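Local atomic coordinates of 336aa long hypothetical dTDP-glucose 4,6-dehydratase (Pyrococcus horikoshii, PDB entry 2HUN), a protein that binds NAD in a Rossmann fold and probably acts as a dTDP-glucose 4,6-dehydratase. Residues 5-10 and 33-38; 13-18 and 218-223; 78-83 and 123-128. All coordinates share one frame; numbering follows the deposited sequence.

Interaction 1 of 3, residues 5-10 and 33-38; sequences KLLVTG and INIDKL. With NAD (nicotinamide-adenine-dinucleotide), chain C.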
# COMPACT_ATOMS: atom_id res chain seq x y z
N LYS A 5 -19.98 -15.52 15.53
CA LYS A 5 -18.70 -15.73 16.21
C LYS A 5 -17.69 -14.78 15.56
O LYS A 5 -17.50 -14.82 14.35
CB LYS A 5 -18.19 -17.16 16.03
CG LYS A 5 -19.16 -18.26 16.42
CD LYS A 5 -18.47 -19.61 16.32
CE LYS A 5 -19.48 -20.72 16.04
NZ LYS A 5 -20.58 -20.72 17.02
N LEU A 6 -17.03 -13.96 16.37
CA LEU A 6 -16.05 -13.03 15.83
C LEU A 6 -14.64 -13.28 16.30
O LEU A 6 -14.41 -13.65 17.45
CB LEU A 6 -16.40 -11.58 16.21
CG LEU A 6 -17.75 -10.98 15.82
CD1 LEU A 6 -17.83 -9.56 16.37
CD2 LEU A 6 -17.91 -10.99 14.30
N LEU A 7 -13.69 -13.07 15.39
CA LEU A 7 -12.28 -13.17 15.72
C LEU A 7 -11.85 -11.72 15.75
O LEU A 7 -11.94 -11.03 14.74
CB LEU A 7 -11.49 -13.90 14.63
CG LEU A 7 -9.98 -13.85 14.87
CD1 LEU A 7 -9.63 -14.69 16.10
CD2 LEU A 7 -9.24 -14.36 13.64
N VAL A 8 -11.41 -11.23 16.91
CA VAL A 8 -10.95 -9.86 17.03
C VAL A 8 -9.45 -9.85 17.25
O VAL A 8 -8.98 -10.34 18.28
CB VAL A 8 -11.62 -9.13 18.23
CG1 VAL A 8 -11.03 -7.73 18.39
CG2 VAL A 8 -13.14 -9.05 18.02
N THR A 9 -8.69 -9.33 16.29
CA THR A 9 -7.23 -9.28 16.44
C THR A 9 -6.87 -7.98 17.16
O THR A 9 -7.54 -6.96 17.00
CB THR A 9 -6.48 -9.32 15.07
OG1 THR A 9 -6.64 -8.06 14.39
CG2 THR A 9 -7.02 -10.45 14.18
N GLY A 10 -5.81 -8.04 17.96
CA GLY A 10 -5.39 -6.87 18.71
C GLY A 10 -6.43 -6.47 19.73
O GLY A 10 -6.53 -5.30 20.10
N ILE A 33 -13.33 -14.36 20.05
CA ILE A 33 -12.04 -14.99 20.24
C ILE A 33 -11.09 -13.85 19.99
O ILE A 33 -11.07 -13.28 18.90
CB ILE A 33 -11.75 -16.08 19.21
CG1 ILE A 33 -12.70 -17.27 19.40
CG2 ILE A 33 -10.30 -16.52 19.34
CD1 ILE A 33 -12.55 -18.33 18.33
N ASN A 34 -10.31 -13.50 21.00
CA ASN A 34 -9.36 -12.40 20.90
C ASN A 34 -7.94 -12.93 20.74
O ASN A 34 -7.42 -13.61 21.61
CB ASN A 34 -9.47 -11.52 22.16
CG ASN A 34 -8.31 -10.54 22.31
OD1 ASN A 34 -7.63 -10.22 21.35
ND2 ASN A 34 -8.11 -10.05 23.53
N ILE A 35 -7.33 -12.63 19.60
CA ILE A 35 -5.96 -13.06 19.36
C ILE A 35 -5.10 -11.81 19.48
O ILE A 35 -5.31 -10.82 18.77
CB ILE A 35 -5.78 -13.73 17.97
CG1 ILE A 35 -4.32 -14.11 17.77
CG2 ILE A 35 -6.27 -12.80 16.86
CD1 ILE A 35 -4.06 -14.92 16.51
N ASP A 36 -4.17 -11.84 20.42
CA ASP A 36 -3.30 -10.71 20.67
C ASP A 36 -1.99 -11.31 21.10
O ASP A 36 -1.92 -12.28 21.85
CB ASP A 36 -3.87 -9.83 21.78
CG ASP A 36 -3.28 -8.42 21.76
OD1 ASP A 36 -2.08 -8.25 22.04
OD2 ASP A 36 -4.04 -7.47 21.47
N LYS A 37 -0.94 -10.68 20.62
CA LYS A 37 0.40 -11.10 20.84
C LYS A 37 0.97 -10.58 22.18
O LYS A 37 2.02 -11.03 22.65
CB LYS A 37 1.17 -10.60 19.62
CG LYS A 37 1.45 -9.09 19.55
CD LYS A 37 2.44 -8.75 18.40
CE LYS A 37 3.09 -7.37 18.58
NZ LYS A 37 4.00 -6.97 17.47
N LEU A 38 0.23 -9.66 22.79
CA LEU A 38 0.60 -9.03 24.06
C LEU A 38 1.90 -8.25 23.94
O LEU A 38 2.82 -8.44 24.73
CB LEU A 38 0.70 -10.07 25.18
CG LEU A 38 -0.58 -10.83 25.54
CD1 LEU A 38 -0.35 -11.65 26.81
CD2 LEU A 38 -1.74 -9.85 25.75
PA NAD C . -2.81 -0.42 20.61
O1A NAD C . -1.37 -0.17 20.40
O2A NAD C . -3.46 0.04 21.87
O5B NAD C . -3.04 -2.00 20.51
C5B NAD C . -2.62 -2.79 19.39
C4B NAD C . -2.93 -4.24 19.81
O4B NAD C . -2.60 -5.15 18.75
C3B NAD C . -2.08 -4.65 21.05
O3B NAD C . -2.90 -5.32 22.02
C2B NAD C . -0.97 -5.52 20.43
O2B NAD C . -0.37 -6.50 21.28
C1B NAD C . -1.68 -6.13 19.22
N9A NAD C . -0.78 -6.51 18.11
C8A NAD C . 0.13 -5.74 17.47
N7A NAD C . 0.73 -6.46 16.53
C5A NAD C . 0.22 -7.69 16.55
C6A NAD C . 0.46 -8.89 15.81
N6A NAD C . 1.35 -8.98 14.84
N1A NAD C . -0.32 -10.02 16.16
C2A NAD C . -1.27 -9.95 17.19
N3A NAD C . -1.48 -8.82 17.89
C4A NAD C . -0.75 -7.72 17.57
O3 NAD C . -3.51 0.43 19.46
PN NAD C . -4.99 0.77 19.02
O1N NAD C . -5.01 2.25 19.12
O2N NAD C . -5.99 0.08 19.86
O5D NAD C . -5.04 0.42 17.44
C5D NAD C . -5.97 -0.49 16.85
C4D NAD C . -6.02 -0.24 15.32
O4D NAD C . -6.67 1.01 15.03
C3D NAD C . -4.62 -0.20 14.69
O3D NAD C . -4.67 -0.95 13.45
C2D NAD C . -4.38 1.31 14.45
O2D NAD C . -3.52 1.50 13.32
C1D NAD C . -5.79 1.82 14.23
N1N NAD C . -6.00 3.24 14.59
C2N NAD C . -5.93 3.72 15.94
C3N NAD C . -6.16 5.08 16.19
C7N NAD C . -6.11 5.67 17.62
O7N NAD C . -6.49 6.83 17.81
N7N NAD C . -5.68 4.91 18.62
C4N NAD C . -6.45 5.97 15.12
C5N NAD C . -6.52 5.48 13.80
C6N NAD C . -6.30 4.12 13.52
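L7 and I33 share one face of a parallel strand pair, and their side chains cross obliquely. CD1 of L7 reaches over to CG2 of I33 at 3.8 Å and also touches CG2 of I35. With CG anti to the backbone N (chi1 172°), CD1 of L7 comes close to the neighbouring strand. T9 and I35 lie side by side on the same face and point the same way, with methyl meeting methyl: T9 CG2 is 3.6 Å from I35 CG2. The OG1 of T9 turns to H81 and A83. V8 and N34 lie on the other face.

Four backbone hydrogen bonds join the strands, from I33 N to L6 O, V8 N to I33 O, I35 N to V8 O and G10 N to I35 O. Just past them D36 swings its carboxylate back toward G10. Its OD1 accepts from NAD O2B at 2.6 Å, and its OD2 accepts from NAD O3B in a very short bond of doubtful length. OD1 also takes L38 N on its anti lone pair at 2.8 Å, an Asx turn that helps fix the carboxylate's rotation. G10 has positive phi, and a CB here would run into NAD O4B.

The pair forms the two strands of the beta-alpha-beta unit 5-9, 14-26, 31-36. L7 and I35 pack on helix 66-74, V8 and N34 on helix 14-26. Strands 78-81 and 56-60 flank the pair.

Interaction 2 of 3, residues 13-18 and 218-223; sequences GFIGSN and LYVEDH. With NAD (nicotinamide-adenine-dinucleotide), chain C.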
# COMPACT_ATOMS: atom_id res chain seq x y z
N GLY A 13 -5.78 -4.43 23.10
CA GLY A 13 -5.37 -3.04 22.99
C GLY A 13 -6.47 -2.06 23.32
O GLY A 13 -7.57 -2.44 23.73
N PHE A 14 -6.19 -0.77 23.12
CA PHE A 14 -7.14 0.30 23.41
C PHE A 14 -8.50 0.15 22.74
O PHE A 14 -9.52 -0.06 23.40
CB PHE A 14 -6.48 1.64 23.03
CG PHE A 14 -7.43 2.83 23.03
CD1 PHE A 14 -8.44 2.95 23.97
CD2 PHE A 14 -7.25 3.86 22.11
CE1 PHE A 14 -9.27 4.08 24.00
CE2 PHE A 14 -8.07 5.00 22.14
CZ PHE A 14 -9.08 5.10 23.08
N ILE A 15 -8.52 0.26 21.41
CA ILE A 15 -9.78 0.17 20.67
C ILE A 15 -10.33 -1.25 20.66
O ILE A 15 -11.54 -1.45 20.75
CB ILE A 15 -9.60 0.67 19.22
CG1 ILE A 15 -9.09 2.11 19.25
CG2 ILE A 15 -10.92 0.59 18.47
CD1 ILE A 15 -8.72 2.68 17.88
N GLY A 16 -9.45 -2.24 20.55
CA GLY A 16 -9.88 -3.63 20.54
C GLY A 16 -10.68 -3.99 21.78
O GLY A 16 -11.75 -4.60 21.69
N SER A 17 -10.16 -3.62 22.95
CA SER A 17 -10.84 -3.91 24.22
C SER A 17 -12.19 -3.22 24.28
O SER A 17 -13.18 -3.82 24.68
CB SER A 17 -9.98 -3.45 25.40
OG SER A 17 -8.88 -4.31 25.56
N ASN A 18 -12.23 -1.95 23.90
CA ASN A 18 -13.49 -1.22 23.90
C ASN A 18 -14.50 -1.92 22.97
O ASN A 18 -15.68 -2.03 23.29
CB ASN A 18 -13.27 0.22 23.44
CG ASN A 18 -12.88 1.14 24.58
OD1 ASN A 18 -13.71 1.48 25.42
ND2 ASN A 18 -11.62 1.54 24.62
N LEU A 218 -12.34 11.50 17.89
CA LEU A 218 -13.49 10.61 17.84
C LEU A 218 -13.59 9.76 19.10
O LEU A 218 -12.67 9.01 19.41
CB LEU A 218 -13.36 9.70 16.61
CG LEU A 218 -14.38 8.60 16.34
CD1 LEU A 218 -15.72 9.21 15.97
CD2 LEU A 218 -13.88 7.71 15.22
N TYR A 219 -14.71 9.86 19.82
CA TYR A 219 -14.89 9.06 21.03
C TYR A 219 -14.81 7.59 20.62
O TYR A 219 -15.48 7.17 19.68
CB TYR A 219 -16.23 9.35 21.70
CG TYR A 219 -16.38 8.67 23.05
CD1 TYR A 219 -15.45 8.89 24.07
CD2 TYR A 219 -17.43 7.78 23.30
CE1 TYR A 219 -15.55 8.24 25.29
CE2 TYR A 219 -17.54 7.12 24.53
CZ TYR A 219 -16.59 7.35 25.52
OH TYR A 219 -16.66 6.68 26.71
N VAL A 220 -13.99 6.81 21.32
CA VAL A 220 -13.81 5.40 20.96
C VAL A 220 -15.10 4.60 20.79
O VAL A 220 -15.21 3.81 19.86
CB VAL A 220 -12.88 4.68 21.98
CG1 VAL A 220 -13.57 4.55 23.34
CG2 VAL A 220 -12.49 3.31 21.43
N GLU A 221 -16.09 4.81 21.66
CA GLU A 221 -17.33 4.05 21.50
C GLU A 221 -18.00 4.35 20.15
O GLU A 221 -18.62 3.47 19.55
CB GLU A 221 -18.32 4.35 22.64
CG GLU A 221 -19.48 3.36 22.70
CD GLU A 221 -20.57 3.78 23.68
OE1 GLU A 221 -20.24 4.08 24.84
OE2 GLU A 221 -21.75 3.82 23.28
N ASP A 222 -17.87 5.59 19.68
CA ASP A 222 -18.44 5.98 18.39
C ASP A 222 -17.69 5.28 17.26
O ASP A 222 -18.29 4.92 16.24
CB ASP A 222 -18.37 7.50 18.19
CG ASP A 222 -19.60 8.21 18.70
OD1 ASP A 222 -20.71 7.63 18.61
OD2 ASP A 222 -19.47 9.36 19.17
N HIS A 223 -16.38 5.10 17.42
CA HIS A 223 -15.59 4.41 16.42
C HIS A 223 -16.12 2.97 16.43
O HIS A 223 -16.40 2.39 15.38
CB HIS A 223 -14.10 4.43 16.79
CG HIS A 223 -13.22 3.68 15.83
ND1 HIS A 223 -11.99 3.17 16.19
CD2 HIS A 223 -13.38 3.37 14.52
CE1 HIS A 223 -11.44 2.57 15.15
NE2 HIS A 223 -12.26 2.68 14.12
PA NAD C . -2.81 -0.42 20.61
O1A NAD C . -1.37 -0.17 20.40
O2A NAD C . -3.46 0.04 21.87
O5B NAD C . -3.04 -2.00 20.51
C5B NAD C . -2.62 -2.79 19.39
C4B NAD C . -2.93 -4.24 19.81
O4B NAD C . -2.60 -5.15 18.75
C3B NAD C . -2.08 -4.65 21.05
O3B NAD C . -2.90 -5.32 22.02
C2B NAD C . -0.97 -5.52 20.43
O2B NAD C . -0.37 -6.50 21.28
C1B NAD C . -1.68 -6.13 19.22
N9A NAD C . -0.78 -6.51 18.11
C8A NAD C . 0.13 -5.74 17.47
N7A NAD C . 0.73 -6.46 16.53
C5A NAD C . 0.22 -7.69 16.55
C6A NAD C . 0.46 -8.89 15.81
N6A NAD C . 1.35 -8.98 14.84
N1A NAD C . -0.32 -10.02 16.16
C2A NAD C . -1.27 -9.95 17.19
N3A NAD C . -1.48 -8.82 17.89
C4A NAD C . -0.75 -7.72 17.57
O3 NAD C . -3.51 0.43 19.46
PN NAD C . -4.99 0.77 19.02
O1N NAD C . -5.01 2.25 19.12
O2N NAD C . -5.99 0.08 19.86
O5D NAD C . -5.04 0.42 17.44
C5D NAD C . -5.97 -0.49 16.85
C4D NAD C . -6.02 -0.24 15.32
O4D NAD C . -6.67 1.01 15.03
C3D NAD C . -4.62 -0.20 14.69
O3D NAD C . -4.67 -0.95 13.45
C2D NAD C . -4.38 1.31 14.45
O2D NAD C . -3.52 1.50 13.32
C1D NAD C . -5.79 1.82 14.23
N1N NAD C . -6.00 3.24 14.59
C2N NAD C . -5.93 3.72 15.94
C3N NAD C . -6.16 5.08 16.19
C7N NAD C . -6.11 5.67 17.62
O7N NAD C . -6.49 6.83 17.81
N7N NAD C . -5.68 4.91 18.62
C4N NAD C . -6.45 5.97 15.12
C5N NAD C . -6.52 5.48 13.80
C6N NAD C . -6.30 4.12 13.52
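V220 and N18 meet at about a right angle, and the first torsion of V220 sets the meeting up. CG2 of V220 is anti to the backbone N and CG1 stands between N and the carbonyl carbon (chi1 69°), which turns both methyls to the amide of N18. CG of N18 lies 3.7 Å from V220 CG1, and ND2 sits against both methyls. H223 has its CG anti to the backbone N (chi1 178°), and its ring reaches across to I15.

ND2 of N18 is held by two acceptors, F14 O and P184 O. It donates to F14 O at 2.9 Å, from above the carbonyl plane. This probably helps to hold the amide against V220. F14 also brings the tip of its ring to V220: CZ is 4.0 Å from V220 CB. I15 sends CG1 toward V220 CG2, but its main partner is H223. CG2 of I15 is 3.6 Å from H223 ND1, while CD1 meets the ring at its edge, in plane. The same ND1 is hydrogen-bonded to OD1 of N181, which would help to fix the imidazole.

I15 CD1 also touches the nicotinamide ring, 3.6 Å from NAD C2N. Two backbone amides of the helix start grip the pyrophosphate: F14 N gives to NAD O2A at 3.1 Å, and I15 N to NAD O2N at 3.0 Å. G13 is the N-cap, and a side chain on it would collide with NAD O5B. Phosphate oxygens bound by amides at the start of a helix are consistent with the glycine-rich turn (G11, G13 and G16) of a Rossmann dinucleotide-binding site.

Interaction 3 of 3, residues 78-83 and 123-128; sequences GVVHLA and VHVSTD. With NAD (nicotinamide-adenine-dinucleotide), chain C.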
# COMPACT_ATOMS: atom_id res chain seq x y z
N GLY A 78 -17.09 -13.78 11.49
CA GLY A 78 -16.56 -12.47 11.16
C GLY A 78 -15.19 -12.24 11.76
O GLY A 78 -14.82 -12.87 12.75
N VAL A 79 -14.43 -11.34 11.14
CA VAL A 79 -13.09 -11.01 11.59
C VAL A 79 -12.91 -9.50 11.62
O VAL A 79 -13.07 -8.83 10.60
CB VAL A 79 -12.02 -11.61 10.65
CG1 VAL A 79 -10.63 -11.18 11.11
CG2 VAL A 79 -12.12 -13.13 10.62
N VAL A 80 -12.60 -8.96 12.80
CA VAL A 80 -12.37 -7.53 12.96
C VAL A 80 -10.88 -7.40 13.28
O VAL A 80 -10.44 -7.75 14.37
CB VAL A 80 -13.23 -6.96 14.11
CG1 VAL A 80 -12.91 -5.49 14.32
CG2 VAL A 80 -14.71 -7.13 13.77
N HIS A 81 -10.13 -6.88 12.31
CA HIS A 81 -8.65 -6.75 12.33
C HIS A 81 -8.13 -5.43 12.96
O HIS A 81 -7.94 -4.43 12.28
CB HIS A 81 -8.14 -6.89 10.90
CG HIS A 81 -6.65 -7.06 10.91
ND1 HIS A 81 -5.99 -7.84 11.81
CD2 HIS A 81 -5.71 -6.50 10.04
CE1 HIS A 81 -4.69 -7.75 11.49
NE2 HIS A 81 -4.49 -6.96 10.43
N LEU A 82 -7.82 -5.41 14.25
CA LEU A 82 -7.27 -4.22 14.89
C LEU A 82 -5.78 -4.32 15.17
O LEU A 82 -5.11 -3.31 15.38
CB LEU A 82 -8.02 -3.94 16.19
CG LEU A 82 -9.48 -3.54 15.99
CD1 LEU A 82 -10.37 -4.32 16.94
CD2 LEU A 82 -9.63 -2.05 16.20
N ALA A 83 -5.25 -5.54 15.16
CA ALA A 83 -3.83 -5.77 15.44
C ALA A 83 -2.87 -5.00 14.53
O ALA A 83 -2.94 -5.09 13.29
CB ALA A 83 -3.52 -7.26 15.38
N VAL A 123 -13.36 -7.14 8.37
CA VAL A 123 -13.24 -5.69 8.48
C VAL A 123 -11.80 -5.36 8.85
O VAL A 123 -11.31 -5.78 9.89
CB VAL A 123 -14.17 -5.11 9.57
CG1 VAL A 123 -13.84 -3.64 9.80
CG2 VAL A 123 -15.63 -5.26 9.14
N HIS A 124 -11.13 -4.63 7.96
CA HIS A 124 -9.73 -4.22 8.15
C HIS A 124 -9.74 -2.80 8.70
O HIS A 124 -10.23 -1.87 8.04
CB HIS A 124 -9.02 -4.25 6.79
CG HIS A 124 -7.58 -3.85 6.83
ND1 HIS A 124 -6.60 -4.65 7.40
CD2 HIS A 124 -6.94 -2.76 6.34
CE1 HIS A 124 -5.43 -4.07 7.24
NE2 HIS A 124 -5.60 -2.93 6.61
N VAL A 125 -9.21 -2.63 9.92
CA VAL A 125 -9.15 -1.32 10.57
C VAL A 125 -7.85 -0.59 10.20
O VAL A 125 -6.74 -1.11 10.37
CB VAL A 125 -9.25 -1.46 12.11
CG1 VAL A 125 -9.29 -0.07 12.76
CG2 VAL A 125 -10.52 -2.22 12.47
N SER A 126 -7.99 0.63 9.69
CA SER A 126 -6.83 1.41 9.28
C SER A 126 -6.87 2.83 9.84
O SER A 126 -7.73 3.15 10.67
CB SER A 126 -6.74 1.41 7.75
OG SER A 126 -5.49 1.89 7.29
N THR A 127 -5.97 3.69 9.36
CA THR A 127 -5.85 5.05 9.88
C THR A 127 -5.94 6.22 8.90
O THR A 127 -5.64 6.09 7.71
CB THR A 127 -4.51 5.21 10.63
OG1 THR A 127 -4.32 6.57 11.02
CG2 THR A 127 -3.37 4.79 9.74
N ASP A 128 -6.32 7.38 9.43
CA ASP A 128 -6.44 8.61 8.65
C ASP A 128 -5.05 9.07 8.20
O ASP A 128 -4.92 9.90 7.30
CB ASP A 128 -7.12 9.71 9.49
CG ASP A 128 -6.30 10.13 10.73
OD1 ASP A 128 -5.48 9.33 11.23
OD2 ASP A 128 -6.49 11.27 11.20
PA NAD C . -2.81 -0.42 20.61
O1A NAD C . -1.37 -0.17 20.40
O2A NAD C . -3.46 0.04 21.87
O5B NAD C . -3.04 -2.00 20.51
C5B NAD C . -2.62 -2.79 19.39
C4B NAD C . -2.93 -4.24 19.81
O4B NAD C . -2.60 -5.15 18.75
C3B NAD C . -2.08 -4.65 21.05
O3B NAD C . -2.90 -5.32 22.02
C2B NAD C . -0.97 -5.52 20.43
O2B NAD C . -0.37 -6.50 21.28
C1B NAD C . -1.68 -6.13 19.22
N9A NAD C . -0.78 -6.51 18.11
C8A NAD C . 0.13 -5.74 17.47
N7A NAD C . 0.73 -6.46 16.53
C5A NAD C . 0.22 -7.69 16.55
C6A NAD C . 0.46 -8.89 15.81
N6A NAD C . 1.35 -8.98 14.84
N1A NAD C . -0.32 -10.02 16.16
C2A NAD C . -1.27 -9.95 17.19
N3A NAD C . -1.48 -8.82 17.89
C4A NAD C . -0.75 -7.72 17.57
O3 NAD C . -3.51 0.43 19.46
PN NAD C . -4.99 0.77 19.02
O1N NAD C . -5.01 2.25 19.12
O2N NAD C . -5.99 0.08 19.86
O5D NAD C . -5.04 0.42 17.44
C5D NAD C . -5.97 -0.49 16.85
C4D NAD C . -6.02 -0.24 15.32
O4D NAD C . -6.67 1.01 15.03
C3D NAD C . -4.62 -0.20 14.69
O3D NAD C . -4.67 -0.95 13.45
C2D NAD C . -4.38 1.31 14.45
O2D NAD C . -3.52 1.50 13.32
C1D NAD C . -5.79 1.82 14.23
N1N NAD C . -6.00 3.24 14.59
C2N NAD C . -5.93 3.72 15.94
C3N NAD C . -6.16 5.08 16.19
C7N NAD C . -6.11 5.67 17.62
O7N NAD C . -6.49 6.83 17.81
N7N NAD C . -5.68 4.91 18.62
C4N NAD C . -6.45 5.97 15.12
C5N NAD C . -6.52 5.48 13.80
C6N NAD C . -6.30 4.12 13.52
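L82 and V125 make the apolar contact beside the cofactor. CD2 of L82 lies 3.8 Å from V125 CG2, the two side chains meeting at a slant. V125 has CG1 anti to the backbone N (chi1 -176°), which sets that methyl 3.6 Å from NAD O4D. An alanine at V125 would probably leave a gap between L82 and the nicotinamide ribose and let the L82 side chain shift.

The aromatic contact is a pair of histidines. H81 and H124 lie side by side and point the same way, rim to rim, with planes at 27°. CD2 of H81 is 3.3 Å from H124 ND1, in the plane of the H81 ring. Hydrogen bonds from outside would help to fix the rings: H81 ND1 pairs with T9 OG1, H81 NE2 with T106 OG1, and H124 NE2 with S158 OG.

Backbone hydrogen bonds bind the parallel strands: V123 N to V79 O, H81 N to V123 O, and V125 N to H81 O at 3.2 Å. The last is more bent. Just past the strand L82 O accepts from NAD O3D at 3.1 Å.

The two strands are central in the large sheet. Strand 5-9 lies beside 78-81, and strand 172-182 beside 121-127. The histidines face helices 96-116 and 150-168.

In the fold
From the N terminus, strand 5-9 runs into helix 14-26 and returns as strand 31-36, where interaction 1 closes a short loop. Interaction 3 follows in series and joins strand 78-81 to strand 121-127 across a largely helical connection. Interaction 2 closes much later: it starts on helix 14-26, inside the loop of interaction 1, and ends at 218-223. It therefore crosses interaction 1 and encloses interaction 3. Strands 5-9 and 78-81 are neighbours, which puts interactions 1 and 3 side by side in one sheet. I15 and G16 of interaction 2 pack on L82 of interaction 3. All three touch NAD: interaction 1 at the adenosine, interaction 2 at the pyrophosphate and nicotinamide, interaction 3 at both ends.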